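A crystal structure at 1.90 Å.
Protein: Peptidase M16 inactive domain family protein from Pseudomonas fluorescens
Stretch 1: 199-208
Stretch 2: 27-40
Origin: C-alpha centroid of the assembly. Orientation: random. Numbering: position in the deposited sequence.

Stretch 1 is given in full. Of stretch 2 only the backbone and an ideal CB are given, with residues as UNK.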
ATOM      1  N   ILE A 199      12.959  22.242  -5.125  1.00  8.03           N
ATOM      2  CA  ILE A 199      13.806  21.402  -4.279  1.00  9.25           C
ATOM      3  C   ILE A 199      13.529  21.707  -2.814  1.00  7.24           C
ATOM      4  O   ILE A 199      13.833  22.795  -2.339  1.00  9.52           O
ATOM      5  CB  ILE A 199      15.300  21.659  -4.583  1.00  8.58           C
ATOM      6  CG1 ILE A 199      15.599  21.283  -6.033  1.00  9.08           C
ATOM      7  CG2 ILE A 199      16.183  20.863  -3.639  1.00 10.32           C
ATOM      8  CD1 ILE A 199      16.958  21.755  -6.500  1.00 10.96           C
ATOM      9  N   ALA A 200      12.948  20.744  -2.102  1.00  8.29           N
ATOM     10  CA  ALA A 200      12.621  20.921  -0.691  1.00  6.05           C
ATOM     11  C   ALA A 200      13.509  20.020   0.156  1.00  7.74           C
ATOM     12  O   ALA A 200      13.665  18.842  -0.142  1.00  6.19           O
ATOM     13  CB  ALA A 200      11.146  20.588  -0.457  1.00  7.49           C
ATOM     14  N   LEU A 201      14.084  20.582   1.211  1.00  5.80           N
ATOM     15  CA  LEU A 201      14.993  19.850   2.093  1.00  9.55           C
ATOM     16  C   LEU A 201      14.689  20.092   3.559  1.00  9.38           C
ATOM     17  O   LEU A 201      14.531  21.231   3.979  1.00  8.70           O
ATOM     18  CB  LEU A 201      16.438  20.296   1.838  1.00 10.24           C
ATOM     19  CG  LEU A 201      17.316  19.610   0.798  1.00 14.66           C
ATOM     20  CD1 LEU A 201      18.594  20.431   0.600  1.00 16.15           C
ATOM     21  CD2 LEU A 201      17.653  18.189   1.274  1.00 16.27           C
ATOM     22  N   VAL A 202      14.631  19.019   4.345  1.00  9.27           N
ATOM     23  CA  VAL A 202      14.380  19.144   5.771  1.00  7.18           C
ATOM     24  C   VAL A 202      15.188  18.122   6.563  1.00  9.86           C
ATOM     25  O   VAL A 202      15.139  16.918   6.274  1.00  6.34           O
ATOM     26  CB  VAL A 202      12.892  18.925   6.118  1.00 10.07           C
ATOM     27  CG1 VAL A 202      12.696  19.101   7.603  1.00  7.90           C
ATOM     28  CG2 VAL A 202      12.006  19.896   5.346  1.00  8.44           C
ATOM     29  N   GLY A 203      15.928  18.586   7.564  1.00 10.45           N
ATOM     30  CA  GLY A 203      16.687  17.643   8.363  1.00 11.77           C
ATOM     31  C   GLY A 203      17.953  18.117   9.034  1.00 11.38           C
ATOM     32  O   GLY A 203      18.194  19.311   9.204  1.00  9.67           O
ATOM     33  N   ASP A 204      18.771  17.143   9.411  1.00 12.52           N
ATOM     34  CA  ASP A 204      20.027  17.379  10.102  1.00 13.89           C
ATOM     35  C   ASP A 204      21.109  17.886   9.156  1.00 12.34           C
ATOM     36  O   ASP A 204      22.088  17.194   8.874  1.00 10.98           O
ATOM     37  CB  ASP A 204      20.463  16.077  10.787  1.00 13.37           C
ATOM     38  CG  ASP A 204      21.725  16.236  11.599  1.00 17.96           C
ATOM     39  OD1 ASP A 204      21.928  17.333  12.165  1.00 17.17           O
ATOM     40  OD2 ASP A 204      22.502  15.258  11.681  1.00 17.84           O
ATOM     41  N   LEU A 205      20.932  19.112   8.676  1.00 11.94           N
ATOM     42  CA  LEU A 205      21.884  19.715   7.747  1.00 11.27           C
ATOM     43  C   LEU A 205      22.043  21.189   8.076  1.00 12.27           C
ATOM     44  O   LEU A 205      21.123  21.813   8.600  1.00 12.60           O
ATOM     45  CB  LEU A 205      21.361  19.607   6.313  1.00 11.50           C
ATOM     46  CG  LEU A 205      21.036  18.252   5.674  1.00 11.94           C
ATOM     47  CD1 LEU A 205      20.179  18.469   4.415  1.00 10.41           C
ATOM     48  CD2 LEU A 205      22.330  17.528   5.340  1.00 13.26           C
ATOM     49  N   SER A 206      23.210  21.740   7.768  1.00 13.32           N
ATOM     50  CA  SER A 206      23.442  23.162   7.983  1.00 13.64           C
ATOM     51  C   SER A 206      22.963  23.827   6.690  1.00 12.34           C
ATOM     52  O   SER A 206      22.732  23.143   5.692  1.00 12.27           O
ATOM     53  CB  SER A 206      24.937  23.440   8.182  1.00 13.40           C
ATOM     54  OG  SER A 206      25.677  23.145   7.004  1.00 12.03           O
ATOM     55  N   ARG A 207      22.793  25.145   6.706  1.00 11.74           N
ATOM     56  CA  ARG A 207      22.368  25.858   5.499  1.00 11.95           C
ATOM     57  C   ARG A 207      23.392  25.607   4.380  1.00 10.28           C
ATOM     58  O   ARG A 207      23.027  25.437   3.215  1.00  8.34           O
ATOM     59  CB  ARG A 207      22.252  27.360   5.799  1.00 14.23           C
ATOM     60  CG  ARG A 207      22.250  28.290   4.586  1.00 18.45           C
ATOM     61  CD  ARG A 207      21.012  28.143   3.712  1.00 18.44           C
ATOM     62  NE  ARG A 207      21.056  29.042   2.553  1.00 18.45           N
ATOM     63  CZ  ARG A 207      20.380  30.184   2.447  1.00 19.66           C
ATOM     64  NH1 ARG A 207      19.586  30.598   3.425  1.00 18.81           N
ATOM     65  NH2 ARG A 207      20.493  30.923   1.350  1.00 21.99           N
ATOM     66  N   SER A 208      24.674  25.580   4.738  1.00  8.31           N
ATOM     67  CA  SER A 208      25.736  25.347   3.760  1.00 12.68           C
ATOM     68  C   SER A 208      25.614  23.934   3.198  1.00 12.28           C
ATOM     69  O   SER A 208      25.775  23.723   1.995  1.00 11.45           O
ATOM     70  CB  SER A 208      27.109  25.538   4.410  1.00 16.08           C
ATOM     71  OG  SER A 208      27.227  26.844   4.954  1.00 21.08           O
ATOM     72  N   UNK A  27      14.281  25.215   2.502  1.00  6.14           N
ATOM     73  CA  UNK A  27      14.968  24.417   3.506  1.00  9.12           C
ATOM     74  C   UNK A  27      14.618  24.758   4.944  1.00 10.60           C
ATOM     75  O   UNK A  27      14.458  25.930   5.301  1.00  9.65           O
ATOM     76  CB  UNK A  27      16.479  24.566   3.317  1.00  9.12           C
ATOM     77  N   UNK A  28      14.493  23.716   5.764  1.00 11.15           N
ATOM     78  CA  UNK A  28      14.219  23.873   7.190  1.00 10.08           C
ATOM     79  C   UNK A  28      15.243  23.018   7.935  1.00 12.46           C
ATOM     80  O   UNK A  28      15.325  21.801   7.719  1.00  8.45           O
ATOM     81  CB  UNK A  28      12.785  23.470   7.541  1.00 10.08           C
ATOM     82  N   UNK A  29      16.038  23.648   8.792  1.00 11.41           N
ATOM     83  CA  UNK A  29      17.027  22.907   9.560  1.00 14.21           C
ATOM     84  C   UNK A  29      16.294  22.259  10.736  1.00 14.01           C
ATOM     85  O   UNK A  29      15.493  22.907  11.407  1.00 13.07           O
ATOM     86  CB  UNK A  29      18.165  23.812  10.035  1.00 14.21           C
ATOM     87  N   UNK A  30      16.553  20.974  10.958  1.00 14.03           N
ATOM     88  CA  UNK A  30      15.938  20.209  12.045  1.00 14.10           C
ATOM     89  C   UNK A  30      17.009  19.227  12.490  1.00 14.56           C
ATOM     90  O   UNK A  30      17.278  18.248  11.805  1.00 15.20           O
ATOM     91  CB  UNK A  30      14.651  19.503  11.614  1.00 14.10           C
ATOM     92  N   UNK A  31      17.611  19.492  13.640  1.00 15.26           N
ATOM     93  CA  UNK A  31      18.704  18.674  14.134  1.00 17.91           C
ATOM     94  C   UNK A  31      18.366  17.547  15.101  1.00 17.47           C
ATOM     95  O   UNK A  31      19.271  16.859  15.565  1.00 18.22           O
ATOM     96  CB  UNK A  31      19.715  19.596  14.819  1.00 17.91           C
ATOM     97  N   UNK A  32      17.089  17.351  15.413  1.00 18.47           N
ATOM     98  CA  UNK A  32      16.711  16.299  16.362  1.00 20.69           C
ATOM     99  C   UNK A  32      17.166  14.891  15.979  1.00 20.27           C
ATOM    100  O   UNK A  32      17.677  14.147  16.817  1.00 20.72           O
ATOM    101  CB  UNK A  32      15.190  16.295  16.524  1.00 20.69           C
ATOM    102  N   UNK A  33      16.983  14.528  14.713  1.00 18.22           N
ATOM    103  CA  UNK A  33      17.362  13.203  14.215  1.00 18.39           C
ATOM    104  C   UNK A  33      18.481  13.292  13.185  1.00 17.90           C
ATOM    105  O   UNK A  33      18.531  14.237  12.394  1.00 18.26           O
ATOM    106  CB  UNK A  33      16.149  12.498  13.604  1.00 18.39           C
ATOM    107  N   UNK A  34      19.384  12.294  13.169  1.00 15.46           N
ATOM    108  CA  UNK A  34      20.518  12.237  12.240  1.00 13.61           C
ATOM    109  C   UNK A  34      20.108  11.787  10.838  1.00 10.94           C
ATOM    110  O   UNK A  34      20.638  10.817  10.293  1.00  9.11           O
ATOM    111  CB  UNK A  34      21.590  11.292  12.786  1.00 13.61           C
ATOM    112  N   UNK A  35      19.164  12.502  10.252  1.00 10.60           N
ATOM    113  CA  UNK A  35      18.680  12.163   8.922  1.00 11.03           C
ATOM    114  C   UNK A  35      18.021  13.366   8.285  1.00 11.19           C
ATOM    115  O   UNK A  35      17.858  14.400   8.923  1.00 13.44           O
ATOM    116  CB  UNK A  35      17.702  10.988   8.980  1.00 11.03           C
ATOM    117  N   UNK A  36      17.643  13.238   7.023  1.00  9.37           N
ATOM    118  CA  UNK A  36      16.994  14.349   6.349  1.00 12.23           C
ATOM    119  C   UNK A  36      16.147  13.840   5.199  1.00 12.55           C
ATOM    120  O   UNK A  36      16.310  12.698   4.746  1.00  9.65           O
ATOM    121  CB  UNK A  36      18.028  15.358   5.847  1.00 12.23           C
ATOM    122  N   UNK A  37      15.237  14.696   4.749  1.00 11.58           N
ATOM    123  CA  UNK A  37      14.347  14.377   3.650  1.00 13.57           C
ATOM    124  C   UNK A  37      14.562  15.372   2.524  1.00 14.11           C
ATOM    125  O   UNK A  37      14.570  16.583   2.754  1.00 11.45           O
ATOM    126  CB  UNK A  37      12.887  14.379   4.108  1.00 13.57           C
ATOM    127  N   UNK A  38      14.759  14.842   1.320  1.00 12.19           N
ATOM    128  CA  UNK A  38      14.936  15.647   0.118  1.00 11.81           C
ATOM    129  C   UNK A  38      13.752  15.309  -0.779  1.00 12.18           C
ATOM    130  O   UNK A  38      13.479  14.139  -1.047  1.00 11.97           O
ATOM    131  CB  UNK A  38      16.276  15.377  -0.570  1.00 11.81           C
ATOM    132  N   UNK A  39      13.045  16.331  -1.241  1.00  9.13           N
ATOM    133  CA  UNK A  39      11.890  16.110  -2.092  1.00 10.35           C
ATOM    134  C   UNK A  39      11.971  17.034  -3.298  1.00  9.38           C
ATOM    135  O   UNK A  39      12.238  18.229  -3.162  1.00  9.57           O
ATOM    136  CB  UNK A  39      10.589  16.335  -1.319  1.00 10.35           C
ATOM    137  N   UNK A  40      11.774  16.460  -4.478  1.00 10.98           N
ATOM    138  CA  UNK A  40      11.809  17.213  -5.728  1.00  9.56           C
ATOM    139  C   UNK A  40      10.414  17.193  -6.324  1.00  9.83           C
ATOM    140  O   UNK A  40       9.829  16.132  -6.539  1.00 10.98           O
ATOM    141  CB  UNK A  40      12.836  16.636  -6.705  1.00  9.56           C
TER

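Strand 199-203 lies between the two strands of stretch 2. It runs parallel to 27-29 and antiparallel to 35-40.

Position 27 pairs with Leu201, and its CB points to the same sheet face. Beyond it lie the Leu201 side chain and the turn at Leu205. A large apolar side chain, aliphatic or aromatic, would suit. It is Phe27. CD1 lies 3.9 Å from Leu201 CB, and CE1 lies 4.2 Å from Leu205 CB. Leu205 O sits at the ring edge, 3.3 Å from Phe27 CZ.

Position 28 turns to the opposite face, beside Val202. Its N donates to Leu201 O (3.1 Å), and its O accepts Gly203 N (3.3 Å). Extended angles and an apolar neighbour favour an aliphatic residue. It is Val28, with CB 4.2 Å from Val202 CG2.

Position 29 returns to the face of 27, near Leu205 O and the N of Arg207, which has no acceptor within stretch 1. A polar or acidic chain could reach that end. It is Glu29. One water links its OE1 (3.1 Å from the water O) to Arg207 N (3.0 Å from the same water O).

Position 30 donates its N to Gly203 O at 2.9 Å. CB points sideways; a small or modest apolar residue would fit. It is Ala30, with CB 4.4 Å from Val202 CG1.

At position 31 the ideal CB points sideways, 4.1 Å from Asp204 OD1. The carboxylate invites a basic residue; a neutral donor could also serve. It is Arg31. NH1 forms a salt bridge with Asp204 OD1 at 3.1 Å, and NE another with Glu29 OE2 at 2.8 Å.

Positions 32 and 33 have no stretch 1 atom near CB, so the choice is wide. They are Glu32 and Leu33.

Position 34 points away, with phi -78°, which proline tolerates; many residues would do. It is Pro34.

Position 35 also points away. Its O accepts Asp204 N at 2.9 Å, whatever the side chain. It is Met35, modelled as selenomethionine.

Position 36 faces Gly203, where a CB would clash with the CB of 36. Leu201 and Leu205 offer methyls, so a large apolar or aromatic residue suits. It is Phe36. Leu205 CD1 lies over the ring face; Leu201 CD2 is 3.8 Å from Phe36 CD1.

Position 37 shares the face of Val202. Its N donates to Val202 O (2.7 Å) and its O accepts from Val202 N (2.9 Å). Only backbone is used, so modest polar or apolar side chains would serve. It is Asp37, whose carboxylate makes no hydrogen bond to stretch 1.

Position 38 lies beside Leu201. An aliphatic residue suits. It is Leu38, whose CD1 reaches Leu201 CD2 (3.5 Å) and Ile199 CG2 (3.9 Å).

Position 39 exchanges two backbone hydrogen bonds with Ala200. Stretch 1 puts no charge there, so polar, charged or apolar residues would do. It is Arg39, whose end leads away.

Position 40 pairs with Ile199; apolar residues suit. It is Leu40, on the face of Ile199, adding little here.

Stretch 2 (27-40) FVEARELPMFDLRL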
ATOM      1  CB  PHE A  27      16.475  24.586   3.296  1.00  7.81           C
ATOM      2  CG  PHE A  27      17.316  24.107   4.444  1.00 10.40           C
ATOM      3  CD1 PHE A  27      17.389  22.752   4.760  1.00 10.47           C
ATOM      4  CD2 PHE A  27      18.059  25.015   5.194  1.00 11.24           C
ATOM      5  CE1 PHE A  27      18.188  22.313   5.816  1.00  7.72           C
ATOM      6  CE2 PHE A  27      18.859  24.585   6.248  1.00 12.44           C
ATOM      7  CZ  PHE A  27      18.928  23.235   6.554  1.00  7.95           C
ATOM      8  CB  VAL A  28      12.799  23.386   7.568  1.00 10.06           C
ATOM      9  CG1 VAL A  28      12.638  23.372   9.085  1.00 13.32           C
ATOM     10  CG2 VAL A  28      11.749  24.289   6.939  1.00 10.04           C
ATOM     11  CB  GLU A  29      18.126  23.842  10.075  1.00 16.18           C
ATOM     12  CG  GLU A  29      19.330  23.107  10.661  1.00 20.30           C
ATOM     13  CD  GLU A  29      20.416  24.040  11.176  1.00 25.66           C
ATOM     14  OE1 GLU A  29      20.776  24.989  10.451  1.00 29.57           O
ATOM     15  OE2 GLU A  29      20.925  23.817  12.297  1.00 25.11           O
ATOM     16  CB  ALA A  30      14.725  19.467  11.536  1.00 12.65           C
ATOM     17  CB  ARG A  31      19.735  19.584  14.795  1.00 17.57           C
ATOM     18  CG  ARG A  31      20.253  20.698  13.906  1.00 22.21           C
ATOM     19  CD  ARG A  31      21.208  20.153  12.864  1.00 24.11           C
ATOM     20  NE  ARG A  31      21.988  21.218  12.248  1.00 24.04           N
ATOM     21  CZ  ARG A  31      23.123  21.018  11.592  1.00 23.39           C
ATOM     22  NH1 ARG A  31      23.609  19.789  11.472  1.00 20.71           N
ATOM     23  NH2 ARG A  31      23.770  22.045  11.063  1.00 24.48           N
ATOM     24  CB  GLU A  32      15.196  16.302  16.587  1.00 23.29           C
ATOM     25  CG  GLU A  32      14.348  16.318  15.312  1.00 27.81           C
ATOM     26  CD  GLU A  32      14.129  17.722  14.743  1.00 31.12           C
ATOM     27  OE1 GLU A  32      13.346  17.850  13.774  1.00 32.38           O
ATOM     28  OE2 GLU A  32      14.727  18.693  15.257  1.00 31.26           O
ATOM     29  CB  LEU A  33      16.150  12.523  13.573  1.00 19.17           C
ATOM     30  CG  LEU A  33      14.960  12.329  14.512  1.00 18.50           C
ATOM     31  CD1 LEU A  33      13.700  12.028  13.703  1.00 17.55           C
ATOM     32  CD2 LEU A  33      15.275  11.210  15.495  1.00 19.83           C
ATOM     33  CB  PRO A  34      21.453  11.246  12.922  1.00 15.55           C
ATOM     34  CG  PRO A  34      20.477  10.241  13.479  1.00 12.05           C
ATOM     35  CD  PRO A  34      19.405  11.138  14.090  1.00 15.58           C
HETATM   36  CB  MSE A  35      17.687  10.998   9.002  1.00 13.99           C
HETATM   37  CG  MSE A  35      16.673  11.091  10.134  1.00 21.28           C
HETATM   38 SE   MSE A  35      15.705   9.547  10.367  1.00 28.06          SE
HETATM   39  CE  MSE A  35      16.935   8.299   9.898  1.00 26.24           C
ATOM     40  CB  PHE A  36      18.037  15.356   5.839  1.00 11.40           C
ATOM     41  CG  PHE A  36      18.832  14.865   4.662  1.00 13.64           C
ATOM     42  CD1 PHE A  36      18.380  15.079   3.364  1.00 12.27           C
ATOM     43  CD2 PHE A  36      20.021  14.176   4.851  1.00 13.34           C
ATOM     44  CE1 PHE A  36      19.102  14.605   2.268  1.00 14.65           C
ATOM     45  CE2 PHE A  36      20.754  13.693   3.763  1.00 15.08           C
ATOM     46  CZ  PHE A  36      20.293  13.913   2.468  1.00 15.43           C
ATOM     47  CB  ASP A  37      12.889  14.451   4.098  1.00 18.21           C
ATOM     48  CG  ASP A  37      12.510  13.320   5.031  1.00 25.13           C
ATOM     49  OD1 ASP A  37      11.321  13.218   5.392  1.00 30.22           O
ATOM     50  OD2 ASP A  37      13.402  12.535   5.404  1.00 29.01           O
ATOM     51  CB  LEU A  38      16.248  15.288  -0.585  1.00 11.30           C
ATOM     52  CG  LEU A  38      16.501  15.864  -1.983  1.00 10.93           C
ATOM     53  CD1 LEU A  38      16.505  17.383  -1.928  1.00  8.81           C
ATOM     54  CD2 LEU A  38      17.841  15.345  -2.513  1.00  7.74           C
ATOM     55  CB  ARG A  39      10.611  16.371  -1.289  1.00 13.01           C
ATOM     56  CG  ARG A  39       9.302  15.982  -1.968  1.00 14.15           C
ATOM     57  CD  ARG A  39       8.139  16.254  -1.016  1.00 16.84           C
ATOM     58  NE  ARG A  39       6.822  15.977  -1.593  1.00 15.32           N
ATOM     59  CZ  ARG A  39       6.307  14.762  -1.751  1.00 19.82           C
ATOM     60  NH1 ARG A  39       6.992  13.689  -1.378  1.00 16.66           N
ATOM     61  NH2 ARG A  39       5.094  14.622  -2.276  1.00 17.76           N
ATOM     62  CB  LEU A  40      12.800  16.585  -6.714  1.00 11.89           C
ATOM     63  CG  LEU A  40      14.292  16.927  -6.609  1.00 16.60           C
ATOM     64  CD1 LEU A  40      14.774  16.849  -5.169  1.00 17.56           C
ATOM     65  CD2 LEU A  40      15.078  15.973  -7.502  1.00 15.70           C
TER
HETATM   66  O   HOH W   1      23.040  26.701   9.262  1.00 27.34           O
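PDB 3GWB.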